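Local coordinates for protein nitrite oxidoreductase subunit A (Kuenenia stuttgartiensis, PDB 7B04) that belongs to the molybdopterin oxidoreductase family and holds an iron/sulfur cluster, a molybdenum atom and two MD1 groups, at residues R220-R225 against V648-N653; M239-N244 against V585-F590; C245-D250 against D259-G264; N266-T271 against E612-W617. All blocks are in the same frame, centred on the assembly; numbering follows the deposited sequence.

Contacts 1 to 3 hold the first strand, the helix and the return loop of one beta-alpha-beta unit; contact 4 begins at its second strand and holds the loop that follows. Contact 1 pairs the first strand with 648-652; contacts 2 and 3 share helix 238-254 and have centres about 9 Å apart. The centre of contact 4 is about 11 Å from that of contact 1. Asn-243 ties the four together, its ND2 bonding Gly-224 O and Asn-266 OD1 and its O probably accepting from Gly-264 N. Contact 1 leads to MD1 and the molybdenum atom: Asn-653 belongs to an MD1 pocket, and the Arg-225 side chain lies about 9 Å from the molybdenum atom.

Contact 1. Residues R220-R225 against V648-N653; sequences RTFKGR and VLWFTN. With MD1 (phosphoric acid 4-(2-amino-4-oxo-3,4,5,6,-tetrahydro-pteridin-6-yl)-2-hydroxy-3,4-dimercapto-but-3-en-yl ester guanylate ester), chain C.
Phe-222 and Val-648 meet at the start of a pair of parallel strands, 222-225 beside 648-652, whose axes run 4.7 Å apart. Phe-222 CD1 lies 3.4 Å from Val-648 CG1, the methyl anti to its own backbone N. Further along the same face, Phe-222 CZ reaches Trp-650 CB at 4.2 Å, the two side chains running abreast in one direction. Phe-222 has CG anti to the backbone N (chi1 -177°), and its CE2 lies close to where a side chain on Gly-224 would stand; the glycine has none to compete for the room.

The backbones are joined in the alternating parallel pattern. Val-648 N donates to Thr-221 O, Lys-223 N to Val-648 O at 2.8 Å, Trp-650 N to Lys-223 O at 3.1 Å, and Arg-225 N to Trp-650 O at 3.0 Å. The grip slackens towards MD1, where Thr-652 N to Arg-225 O is a weak bond of 3.4 Å and Asn-653 leaves the strand to line the MD1 pocket.

The opposite face is the looser one, although it too is buried. Leu-649 CD1 sits 3.9 Å from Lys-223 CB, but the long side chains of Lys-223 and Arg-225 lead away from the partner strand: Lys-223 NZ to Ser-644 O and Thr-646 OG1, Arg-225 NE to Asn-269 OD1. The side carrying Phe-222 and Trp-650 is covered by helices 238-254 and 734-749, and within the mixed sheet the pair is flanked by strand 265-266 next to 222-226 and by strand 676-681 next to 648-652.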
# COMPACT_ATOMS: atom_id res chain seq x y z
N ARG B 220 -35.07 15.14 -11.51
CA ARG B 220 -34.52 13.82 -11.79
C ARG B 220 -33.30 13.88 -12.69
O ARG B 220 -32.66 12.85 -12.93
CB ARG B 220 -35.60 12.91 -12.38
CG ARG B 220 -36.47 12.32 -11.28
CD ARG B 220 -36.93 10.90 -11.53
NE ARG B 220 -37.76 10.43 -10.42
CZ ARG B 220 -38.80 9.61 -10.54
NH1 ARG B 220 -39.49 9.26 -9.46
NH2 ARG B 220 -39.17 9.15 -11.73
N THR B 221 -32.98 15.06 -13.21
CA THR B 221 -31.71 15.31 -13.88
C THR B 221 -30.60 15.64 -12.90
O THR B 221 -29.43 15.71 -13.32
CB THR B 221 -31.86 16.45 -14.90
OG1 THR B 221 -32.44 17.59 -14.26
CG2 THR B 221 -32.75 16.02 -16.05
N PHE B 222 -30.92 15.84 -11.63
CA PHE B 222 -29.91 16.02 -10.59
C PHE B 222 -29.46 14.66 -10.10
O PHE B 222 -30.28 13.83 -9.70
CB PHE B 222 -30.44 16.84 -9.41
CG PHE B 222 -29.41 17.11 -8.34
CD1 PHE B 222 -28.70 18.30 -8.33
CD2 PHE B 222 -29.15 16.18 -7.35
CE1 PHE B 222 -27.75 18.56 -7.35
CE2 PHE B 222 -28.20 16.43 -6.36
CZ PHE B 222 -27.51 17.62 -6.37
N LYS B 223 -28.15 14.44 -10.11
CA LYS B 223 -27.58 13.18 -9.67
C LYS B 223 -26.72 13.45 -8.45
O LYS B 223 -25.67 14.10 -8.55
CB LYS B 223 -26.78 12.54 -10.80
CG LYS B 223 -27.63 11.72 -11.77
CD LYS B 223 -28.60 12.53 -12.60
CE LYS B 223 -29.51 11.60 -13.39
NZ LYS B 223 -28.74 10.68 -14.29
N GLY B 224 -27.17 12.96 -7.30
CA GLY B 224 -26.45 13.15 -6.06
C GLY B 224 -25.90 11.85 -5.53
O GLY B 224 -26.64 10.93 -5.19
N ARG B 225 -24.58 11.76 -5.48
CA ARG B 225 -23.90 10.55 -5.05
C ARG B 225 -23.23 10.78 -3.70
O ARG B 225 -22.36 11.65 -3.59
CB ARG B 225 -22.86 10.13 -6.07
CG ARG B 225 -21.93 9.04 -5.56
CD ARG B 225 -21.47 8.12 -6.68
NE ARG B 225 -20.71 7.00 -6.13
CZ ARG B 225 -19.61 6.49 -6.67
NH1 ARG B 225 -19.12 6.98 -7.79
NH2 ARG B 225 -19.00 5.47 -6.07
N VAL B 648 -27.11 17.96 -13.61
CA VAL B 648 -26.41 18.45 -12.43
C VAL B 648 -25.88 17.25 -11.67
O VAL B 648 -26.53 16.20 -11.62
CB VAL B 648 -27.32 19.31 -11.52
CG1 VAL B 648 -26.50 19.95 -10.41
CG2 VAL B 648 -28.04 20.37 -12.32
N LEU B 649 -24.69 17.39 -11.09
CA LEU B 649 -24.01 16.28 -10.45
C LEU B 649 -23.22 16.81 -9.26
O LEU B 649 -22.55 17.83 -9.37
CB LEU B 649 -23.08 15.55 -11.43
CG LEU B 649 -22.18 14.46 -10.86
CD1 LEU B 649 -23.02 13.38 -10.18
CD2 LEU B 649 -21.31 13.86 -11.95
N TRP B 650 -23.33 16.11 -8.13
CA TRP B 650 -22.55 16.47 -6.95
C TRP B 650 -22.23 15.22 -6.15
O TRP B 650 -23.13 14.41 -5.88
CB TRP B 650 -23.33 17.48 -6.11
CG TRP B 650 -22.68 17.94 -4.86
CD1 TRP B 650 -21.34 18.06 -4.63
CD2 TRP B 650 -23.34 18.39 -3.68
NE1 TRP B 650 -21.13 18.54 -3.36
CE2 TRP B 650 -22.34 18.75 -2.76
CE3 TRP B 650 -24.68 18.52 -3.31
CZ2 TRP B 650 -22.64 19.23 -1.49
CZ3 TRP B 650 -24.98 18.99 -2.05
CH2 TRP B 650 -23.96 19.34 -1.15
N PHE B 651 -20.95 15.06 -5.78
CA PHE B 651 -20.49 13.82 -5.15
C PHE B 651 -19.42 14.08 -4.10
O PHE B 651 -18.52 14.90 -4.31
CB PHE B 651 -19.96 12.85 -6.21
CG PHE B 651 -18.97 13.46 -7.17
CD1 PHE B 651 -19.41 14.17 -8.28
CD2 PHE B 651 -17.61 13.31 -6.97
CE1 PHE B 651 -18.50 14.74 -9.16
CE2 PHE B 651 -16.70 13.87 -7.85
CZ PHE B 651 -17.15 14.58 -8.95
N THR B 652 -19.53 13.38 -2.96
CA THR B 652 -18.63 13.47 -1.80
C THR B 652 -17.89 12.15 -1.63
O THR B 652 -18.40 11.09 -2.01
CB THR B 652 -19.37 13.76 -0.46
OG1 THR B 652 -20.24 12.66 -0.12
CG2 THR B 652 -20.22 15.01 -0.57
N ASN B 653 -16.73 12.18 -1.01
CA ASN B 653 -15.96 10.95 -0.71
C ASN B 653 -15.75 10.10 -1.96
O ASN B 653 -15.58 8.93 -1.81
CB ASN B 653 -16.63 10.11 0.35
CG ASN B 653 -15.71 9.40 1.30
OD1 ASN B 653 -16.00 8.31 1.74
ND2 ASN B 653 -14.61 10.00 1.67
PB MD1 C . -13.45 5.93 -5.22
O3B MD1 C . -11.91 5.93 -4.64
O1B MD1 C . -13.58 7.06 -6.21
O2B MD1 C . -14.40 6.16 -4.07
O3A MD1 C . -13.85 4.51 -5.96
C10 MD1 C . -13.15 3.32 -5.71
C11 MD1 C . -13.03 2.51 -7.03
O11 MD1 C . -11.60 2.80 -7.70
C12 MD1 C . -13.25 1.21 -6.82
S12 MD1 C . -13.46 0.62 -5.11
C13 MD1 C . -13.35 0.10 -7.91
S13 MD1 C . -13.64 -1.56 -7.24
C14 MD1 C . -13.23 0.21 -9.36
N15 MD1 C . -11.83 -0.48 -9.71
C16 MD1 C . -11.30 -0.21 -10.99
C15 MD1 C . -10.16 -1.03 -11.48
O14 MD1 C . -9.72 -1.89 -10.80
N17 MD1 C . -9.58 -0.76 -12.83
C17 MD1 C . -10.15 0.37 -13.71
N16 MD1 C . -9.59 0.63 -15.02
N18 MD1 C . -11.31 1.20 -13.22
C20 MD1 C . -11.89 0.96 -11.92
N8 MD1 C . -12.97 1.77 -11.52
C7 MD1 C . -13.51 1.53 -10.03
PA MD1 C . -11.29 7.15 -3.71
O1A MD1 C . -10.19 6.62 -2.82
O2A MD1 C . -10.73 8.19 -4.63
O5' MD1 C . -12.42 7.92 -2.79
C5' MD1 C . -11.93 8.79 -1.82
C4' MD1 C . -11.96 10.27 -2.33
O4' MD1 C . -12.65 11.18 -1.27
C1' MD1 C . -11.49 11.93 -0.55
N9 MD1 C . -11.63 11.84 0.93
C4 MD1 C . -12.65 12.46 1.51
N3 MD1 C . -13.75 13.27 0.94
C2 MD1 C . -14.76 13.84 1.82
N2 MD1 C . -15.83 14.63 1.26
N1 MD1 C . -14.70 13.63 3.25
C6 MD1 C . -13.63 12.84 3.79
O6 MD1 C . -13.58 12.66 4.96
C5 MD1 C . -12.57 12.25 2.85
N7 MD1 C . -11.50 11.50 3.08
C8 MD1 C . -10.91 11.24 1.89
C2' MD1 C . -10.41 11.37 -0.94
O2' MD1 C . -9.34 12.35 -1.05
C3' MD1 C . -10.77 10.74 -2.43
O3' MD1 C . -10.71 11.80 -3.42

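Contact 2. Residues M239-N244 against V585-F590; sequences MYRFNN and VAEDVF
Arg-241 and Glu-587 face each other across the contact, NH2 to OE1 at 3.3 Å. The arginine, its chain straight as far as NE, crosses the glutamate obliquely with guanidinium and carboxylate planes 64° apart. The hydrogen bond within this salt bridge is weak, with 130° at the hydrogen. The other nitrogens of the guanidinium are held by backbone carbonyls: NE donates to Asn-757 O and NH1 to Trp-584 O.

Asn-244 has CG anti to its backbone N (chi1 -168°), on the side of the 585-590 loop. There OD1 accepts from Arg-608 N, while ND2 comes within 2.9 Å of Glu-587 O. Val-589 CG2 lies against the amide carbon, 3.3 Å from Asn-244 CG, the two side chains passing in opposed senses. Nearer the start of the segment the contact is apolar, with Val-585 CG1 3.8 Å from Tyr-240 CB and close to the plane of the phenol ring. The loop is braced from within by an Asx turn, Phe-590 N to Asp-588 OD1, and that same oxygen forms a salt bridge with Arg-608.

The guanidinium is thus held mainly by the Trp-584 and Asn-757 carbonyls, and the Glu-587 pair probably adds little directional hold.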
# COMPACT_ATOMS: atom_id res chain seq x y z
N MET B 239 -25.91 12.75 1.40
CA MET B 239 -26.21 13.17 0.04
C MET B 239 -27.52 12.56 -0.45
O MET B 239 -28.29 13.21 -1.16
CB MET B 239 -25.06 12.78 -0.89
CG MET B 239 -25.21 13.28 -2.31
SD MET B 239 -25.14 15.08 -2.41
CE MET B 239 -23.40 15.34 -2.09
N TYR B 240 -27.78 11.30 -0.08
CA TYR B 240 -29.06 10.69 -0.43
C TYR B 240 -30.22 11.42 0.25
O TYR B 240 -31.32 11.51 -0.31
CB TYR B 240 -29.07 9.21 -0.05
CG TYR B 240 -28.17 8.34 -0.90
CD1 TYR B 240 -27.48 8.86 -1.99
CD2 TYR B 240 -28.02 6.99 -0.62
CE1 TYR B 240 -26.66 8.06 -2.76
CE2 TYR B 240 -27.21 6.18 -1.39
CZ TYR B 240 -26.53 6.72 -2.46
OH TYR B 240 -25.71 5.92 -3.22
N ARG B 241 -29.99 11.93 1.46
CA ARG B 241 -31.00 12.76 2.11
C ARG B 241 -31.19 14.08 1.37
O ARG B 241 -32.32 14.56 1.22
CB ARG B 241 -30.60 13.01 3.57
CG ARG B 241 -31.66 13.67 4.42
CD ARG B 241 -31.14 13.88 5.84
NE ARG B 241 -32.14 14.49 6.71
CZ ARG B 241 -32.99 13.81 7.47
NH1 ARG B 241 -32.98 12.48 7.45
NH2 ARG B 241 -33.86 14.45 8.24
N PHE B 242 -30.09 14.67 0.90
CA PHE B 242 -30.18 15.90 0.11
C PHE B 242 -30.99 15.68 -1.16
O PHE B 242 -31.84 16.51 -1.51
CB PHE B 242 -28.78 16.40 -0.23
CG PHE B 242 -28.77 17.70 -0.99
CD1 PHE B 242 -28.98 18.90 -0.33
CD2 PHE B 242 -28.55 17.72 -2.36
CE1 PHE B 242 -28.97 20.10 -1.02
CE2 PHE B 242 -28.54 18.91 -3.05
CZ PHE B 242 -28.75 20.10 -2.39
N ASN B 243 -30.72 14.57 -1.81
CA ASN B 243 -31.42 14.19 -3.04
C ASN B 243 -32.91 14.07 -2.72
O ASN B 243 -33.73 14.48 -3.51
CB ASN B 243 -30.93 12.82 -3.47
CG ASN B 243 -29.57 12.90 -4.09
OD1 ASN B 243 -29.18 13.95 -4.54
ND2 ASN B 243 -28.87 11.80 -4.15
N ASN B 244 -33.21 13.50 -1.58
CA ASN B 244 -34.63 13.35 -1.18
C ASN B 244 -35.27 14.72 -1.01
O ASN B 244 -36.37 14.91 -1.45
CB ASN B 244 -34.72 12.52 0.09
CG ASN B 244 -36.14 12.11 0.36
OD1 ASN B 244 -37.00 12.33 -0.47
ND2 ASN B 244 -36.39 11.56 1.52
N VAL B 585 -32.03 8.26 5.20
CA VAL B 585 -32.08 8.64 3.79
C VAL B 585 -33.49 8.70 3.21
O VAL B 585 -33.69 9.38 2.19
CB VAL B 585 -31.21 7.69 2.94
CG1 VAL B 585 -29.76 7.73 3.40
CG2 VAL B 585 -31.76 6.27 3.00
N ALA B 586 -34.46 8.03 3.82
CA ALA B 586 -35.81 7.96 3.27
C ALA B 586 -36.84 8.52 4.25
O ALA B 586 -38.00 8.10 4.24
CB ALA B 586 -36.16 6.53 2.87
N GLU B 587 -36.43 9.46 5.09
CA GLU B 587 -37.38 10.15 5.95
C GLU B 587 -38.26 11.06 5.11
O GLU B 587 -37.80 11.63 4.11
CB GLU B 587 -36.64 10.96 7.02
CG GLU B 587 -37.38 11.11 8.33
CD GLU B 587 -36.97 12.36 9.09
OE1 GLU B 587 -36.96 13.45 8.48
OE2 GLU B 587 -36.65 12.25 10.29
N ASP B 588 -39.53 11.18 5.49
CA ASP B 588 -40.45 12.01 4.73
C ASP B 588 -39.99 13.46 4.77
O ASP B 588 -39.94 14.08 5.84
CB ASP B 588 -41.87 11.87 5.28
CG ASP B 588 -42.92 12.42 4.32
OD1 ASP B 588 -42.54 13.10 3.34
OD2 ASP B 588 -44.12 12.18 4.54
N VAL B 589 -39.64 14.00 3.60
CA VAL B 589 -39.13 15.36 3.52
C VAL B 589 -40.18 16.36 3.98
O VAL B 589 -39.87 17.33 4.68
CB VAL B 589 -38.65 15.66 2.08
CG1 VAL B 589 -38.30 17.12 1.93
CG2 VAL B 589 -37.47 14.79 1.75
N PHE B 590 -41.43 16.12 3.61
CA PHE B 590 -42.52 17.03 3.96
C PHE B 590 -43.09 16.71 5.33
O PHE B 590 -43.91 17.48 5.84
CB PHE B 590 -43.60 16.97 2.87
CG PHE B 590 -43.19 17.61 1.58
CD1 PHE B 590 -43.66 18.87 1.23
CD2 PHE B 590 -42.32 16.96 0.72
CE1 PHE B 590 -43.28 19.45 0.03
CE2 PHE B 590 -41.94 17.54 -0.48
CZ PHE B 590 -42.42 18.78 -0.83

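Contact 3. Residues C245-D250 against D259-G264; sequences CLAIVD and DQALGG
Leu-246 lays its CB over the backbone of Gly-264, 3.7 Å from the amide N, and its CD1 comes to 4.0 Å from Gly-264 CA. The leucine belongs to helix 238-254, the helix of a beta-alpha-beta crossover: strand 222-226 precedes it, and segment 259-264 brings the chain back along the helix to the short parallel strand 265-266 of the same sheet. The contact is where this return loop lies against the helix it has just left.

Backbone meets backbone at its centre. Gly-263 CA lies 3.4 Å from Ala-247 N, an approach that the lack of a side chain on the glycine permits. The helix is kinked here, the N atoms of Ala-247 and Ile-248 having no bond to the turn before; Ile-248 N bonds instead to Cys-245 O, three residues back. Two residues earlier in the loop, Ala-261 brings its CB within 4.2 Å of Ala-247 CB and also touches Ala-247 O.

Leu-262 turns its own side chain away from the helix, towards Ala-217 and Arg-220, while its O accepts from Thr-219 OG1. On other sides of the helix, Leu-246 and Val-249 touch helix 734-749, and Cys-245 and Ile-248 pack on helix 753-757.

One turn after Leu-246, Asp-250 supplies the polar element. Its carboxylate is paired chiefly with Arg-254, whose NH2 forms a salt bridge to OD2. CG stands anti to the backbone N (chi1 -173°), on the loop side, and OD2 also accepts a weak but nearly straight bond from Leu-262 N, 3.4 Å long with 166° at the hydrogen.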
# COMPACT_ATOMS: atom_id res chain seq x y z
N CYS B 245 -34.54 15.65 -0.40
CA CYS B 245 -35.00 17.01 -0.08
C CYS B 245 -35.35 17.78 -1.34
O CYS B 245 -36.08 18.70 -1.28
CB CYS B 245 -33.87 17.77 0.58
SG CYS B 245 -33.83 17.59 2.37
N LEU B 246 -34.70 17.46 -2.44
CA LEU B 246 -34.96 18.18 -3.68
C LEU B 246 -36.39 18.04 -4.17
O LEU B 246 -36.77 18.73 -5.12
CB LEU B 246 -33.99 17.72 -4.76
CG LEU B 246 -32.54 18.13 -4.53
CD1 LEU B 246 -31.66 17.52 -5.59
CD2 LEU B 246 -32.40 19.64 -4.53
N ALA B 247 -37.18 17.15 -3.56
CA ALA B 247 -38.60 17.09 -3.87
C ALA B 247 -39.28 18.43 -3.60
O ALA B 247 -40.22 18.80 -4.31
CB ALA B 247 -39.27 15.98 -3.07
N ILE B 248 -38.82 19.16 -2.58
CA ILE B 248 -39.36 20.49 -2.32
C ILE B 248 -39.11 21.42 -3.50
O ILE B 248 -39.99 22.17 -3.93
CB ILE B 248 -38.77 21.08 -1.02
CG1 ILE B 248 -39.04 20.16 0.17
CG2 ILE B 248 -39.36 22.45 -0.75
CD1 ILE B 248 -38.33 20.61 1.43
N VAL B 249 -37.88 21.39 -4.03
CA VAL B 249 -37.56 22.24 -5.18
C VAL B 249 -38.44 21.88 -6.37
O VAL B 249 -38.87 22.75 -7.13
CB VAL B 249 -36.06 22.13 -5.53
CG1 VAL B 249 -35.62 23.34 -6.34
CG2 VAL B 249 -35.23 21.99 -4.27
N ASP B 250 -38.72 20.58 -6.54
CA ASP B 250 -39.63 20.16 -7.59
C ASP B 250 -41.03 20.72 -7.36
O ASP B 250 -41.71 21.11 -8.31
CB ASP B 250 -39.66 18.63 -7.67
CG ASP B 250 -40.46 18.13 -8.85
OD1 ASP B 250 -39.96 18.24 -9.99
OD2 ASP B 250 -41.58 17.61 -8.64
N ASP B 259 -47.22 14.38 -2.65
CA ASP B 259 -47.27 13.00 -3.21
C ASP B 259 -46.85 12.99 -4.67
O ASP B 259 -46.49 11.93 -5.15
CB ASP B 259 -48.62 12.34 -2.94
CG ASP B 259 -48.96 12.27 -1.47
OD1 ASP B 259 -48.07 12.49 -0.67
OD2 ASP B 259 -50.13 12.01 -1.15
N GLN B 260 -46.95 14.10 -5.37
CA GLN B 260 -46.56 14.06 -6.80
C GLN B 260 -45.18 14.66 -7.02
O GLN B 260 -44.74 14.69 -8.16
CB GLN B 260 -47.63 14.73 -7.67
CG GLN B 260 -49.03 14.20 -7.40
CD GLN B 260 -49.85 15.26 -6.72
OE1 GLN B 260 -49.93 16.40 -7.17
NE2 GLN B 260 -50.44 14.89 -5.60
N ALA B 261 -44.53 15.09 -5.94
CA ALA B 261 -43.19 15.72 -5.97
C ALA B 261 -42.09 14.67 -5.93
O ALA B 261 -42.19 13.78 -5.11
CB ALA B 261 -43.08 16.64 -4.79
N LEU B 262 -41.09 14.79 -6.80
CA LEU B 262 -39.94 13.86 -6.86
C LEU B 262 -38.63 14.63 -6.79
O LEU B 262 -38.52 15.65 -7.41
CB LEU B 262 -40.00 13.05 -8.15
CG LEU B 262 -41.38 12.94 -8.76
CD1 LEU B 262 -41.39 13.64 -10.10
CD2 LEU B 262 -41.74 11.49 -8.93
N GLY B 263 -37.65 14.07 -6.10
CA GLY B 263 -36.38 14.73 -5.88
C GLY B 263 -35.25 14.13 -6.68
O GLY B 263 -35.45 13.52 -7.74
N GLY B 264 -34.05 14.28 -6.15
CA GLY B 264 -32.86 13.87 -6.86
C GLY B 264 -32.76 12.37 -6.94
O GLY B 264 -33.51 11.62 -6.32

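Contact 4. Residues N266-T271 against E612-W617; sequences NWSNYT and EEVAYW
Asn-266 O takes the backbone N-H of Glu-612, at 2.8 Å, a bond of the single bridge between the two segments. Trp-267 follows and carries most of the apolar contact. Val-614 covers one face of its indole: CG2 stands 3.3 Å above the ring plane towards the rim, and CG1 makes a CH-pi contact 4.2 Å from the centre of the six-membered ring, 20° off its normal. The Glu-612 side chain runs alongside with OE1 in the plane of the indole, at its edge. At the far end Trp-617 crosses at about a right angle as a side chain, CB 3.8 Å from Trp-267 CH2, the ring planes 41° apart.

Ser-268 turns back to polar bonding. Its N gives a weak bond to Glu-612 O at 3.0 Å, and OG accepts from Val-614 N at 3.3 Å. Thr-271 closes the segment, its OG1 donating to Glu-613 OE2, although the modelled separation is too short to be trusted.

Glu-612 is balanced by a salt bridge to Lys-223 NZ on strand 222-226, which probably stabilises its charge beside the indole. The buried loop therefore meets its partner through an aromatic patch flanked by hydroxyl and carboxylate groups.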
# COMPACT_ATOMS: atom_id res chain seq x y z
N ASN B 266 -30.47 9.05 -6.43
CA ASN B 266 -29.33 8.55 -5.67
C ASN B 266 -28.45 7.70 -6.56
O ASN B 266 -28.91 6.73 -7.18
CB ASN B 266 -29.83 7.74 -4.48
CG ASN B 266 -30.72 8.53 -3.55
OD1 ASN B 266 -30.67 9.76 -3.52
ND2 ASN B 266 -31.55 7.83 -2.78
N TRP B 267 -27.19 8.10 -6.68
CA TRP B 267 -26.23 7.37 -7.51
C TRP B 267 -25.61 6.23 -6.72
O TRP B 267 -25.25 6.38 -5.54
CB TRP B 267 -25.16 8.32 -8.04
CG TRP B 267 -25.44 8.67 -9.44
CD1 TRP B 267 -26.63 8.50 -10.07
CD2 TRP B 267 -24.56 9.27 -10.39
NE1 TRP B 267 -26.54 8.93 -11.37
CE2 TRP B 267 -25.28 9.42 -11.59
CE3 TRP B 267 -23.22 9.68 -10.35
CZ2 TRP B 267 -24.72 9.97 -12.74
CZ3 TRP B 267 -22.67 10.23 -11.50
CH2 TRP B 267 -23.42 10.37 -12.67
N SER B 268 -25.46 5.08 -7.38
CA SER B 268 -25.03 3.87 -6.72
C SER B 268 -23.51 3.88 -6.50
O SER B 268 -22.77 4.64 -7.14
CB SER B 268 -25.44 2.64 -7.55
OG SER B 268 -24.92 2.74 -8.86
N ASN B 269 -23.06 3.02 -5.60
CA ASN B 269 -21.65 2.91 -5.27
C ASN B 269 -21.09 1.52 -5.51
O ASN B 269 -20.08 1.37 -6.21
CB ASN B 269 -21.41 3.32 -3.81
CG ASN B 269 -21.64 4.80 -3.58
OD1 ASN B 269 -21.12 5.64 -4.30
ND2 ASN B 269 -22.43 5.12 -2.55
N TYR B 270 -21.73 0.49 -4.95
CA TYR B 270 -21.16 -0.85 -4.96
C TYR B 270 -21.04 -1.38 -6.39
O TYR B 270 -19.97 -1.84 -6.80
CB TYR B 270 -22.05 -1.77 -4.11
CG TYR B 270 -21.47 -3.13 -3.77
CD1 TYR B 270 -20.14 -3.28 -3.42
CD2 TYR B 270 -22.28 -4.26 -3.75
CE1 TYR B 270 -19.62 -4.51 -3.08
CE2 TYR B 270 -21.77 -5.50 -3.41
CZ TYR B 270 -20.44 -5.62 -3.08
OH TYR B 270 -19.93 -6.85 -2.75
N THR B 271 -22.14 -1.34 -7.14
CA THR B 271 -22.13 -1.84 -8.50
C THR B 271 -21.26 -0.98 -9.42
O THR B 271 -20.54 -1.52 -10.27
CB THR B 271 -23.56 -1.92 -9.01
OG1 THR B 271 -24.14 -0.61 -9.01
CG2 THR B 271 -24.35 -2.82 -8.09
N GLU B 612 -30.41 5.18 -8.95
CA GLU B 612 -29.91 5.00 -10.30
C GLU B 612 -28.51 4.42 -10.24
O GLU B 612 -27.78 4.62 -9.26
CB GLU B 612 -29.91 6.33 -11.08
CG GLU B 612 -29.31 6.25 -12.48
CD GLU B 612 -29.34 7.58 -13.22
OE1 GLU B 612 -29.99 8.52 -12.72
OE2 GLU B 612 -28.72 7.68 -14.30
N GLU B 613 -28.13 3.71 -11.29
CA GLU B 613 -26.79 3.16 -11.44
C GLU B 613 -25.91 4.13 -12.22
O GLU B 613 -26.33 4.69 -13.23
CB GLU B 613 -26.83 1.81 -12.15
CG GLU B 613 -25.88 0.79 -11.56
CD GLU B 613 -24.43 1.18 -11.71
OE1 GLU B 613 -24.11 1.88 -12.69
OE2 GLU B 613 -23.61 0.80 -10.86
N VAL B 614 -24.68 4.31 -11.73
CA VAL B 614 -23.77 5.27 -12.34
C VAL B 614 -23.33 4.83 -13.74
O VAL B 614 -23.06 5.68 -14.60
CB VAL B 614 -22.56 5.49 -11.41
CG1 VAL B 614 -21.55 6.44 -12.04
CG2 VAL B 614 -23.01 6.01 -10.06
N ALA B 615 -23.26 3.52 -14.00
CA ALA B 615 -22.66 3.04 -15.24
C ALA B 615 -23.37 3.57 -16.48
O ALA B 615 -22.76 3.67 -17.55
CB ALA B 615 -22.64 1.51 -15.28
N TYR B 616 -24.66 3.92 -16.37
CA TYR B 616 -25.36 4.48 -17.51
C TYR B 616 -24.71 5.79 -17.95
O TYR B 616 -24.55 6.03 -19.16
CB TYR B 616 -26.83 4.69 -17.18
CG TYR B 616 -27.56 3.40 -16.91
CD1 TYR B 616 -27.95 2.57 -17.96
CD2 TYR B 616 -27.84 2.99 -15.62
CE1 TYR B 616 -28.60 1.38 -17.72
CE2 TYR B 616 -28.49 1.80 -15.37
CZ TYR B 616 -28.87 1.00 -16.43
OH TYR B 616 -29.52 -0.19 -16.19
N TRP B 617 -24.31 6.62 -17.00
CA TRP B 617 -23.49 7.79 -17.32
C TRP B 617 -22.20 7.37 -18.02
O TRP B 617 -21.83 7.93 -19.06
CB TRP B 617 -23.18 8.58 -16.05
CG TRP B 617 -22.04 9.52 -16.22
CD1 TRP B 617 -22.04 10.70 -16.89
CD2 TRP B 617 -20.71 9.35 -15.71
NE1 TRP B 617 -20.80 11.28 -16.83
CE2 TRP B 617 -19.96 10.47 -16.11
CE3 TRP B 617 -20.09 8.35 -14.95
CZ2 TRP B 617 -18.62 10.63 -15.78
CZ3 TRP B 617 -18.75 8.51 -14.63
CH2 TRP B 617 -18.04 9.64 -15.04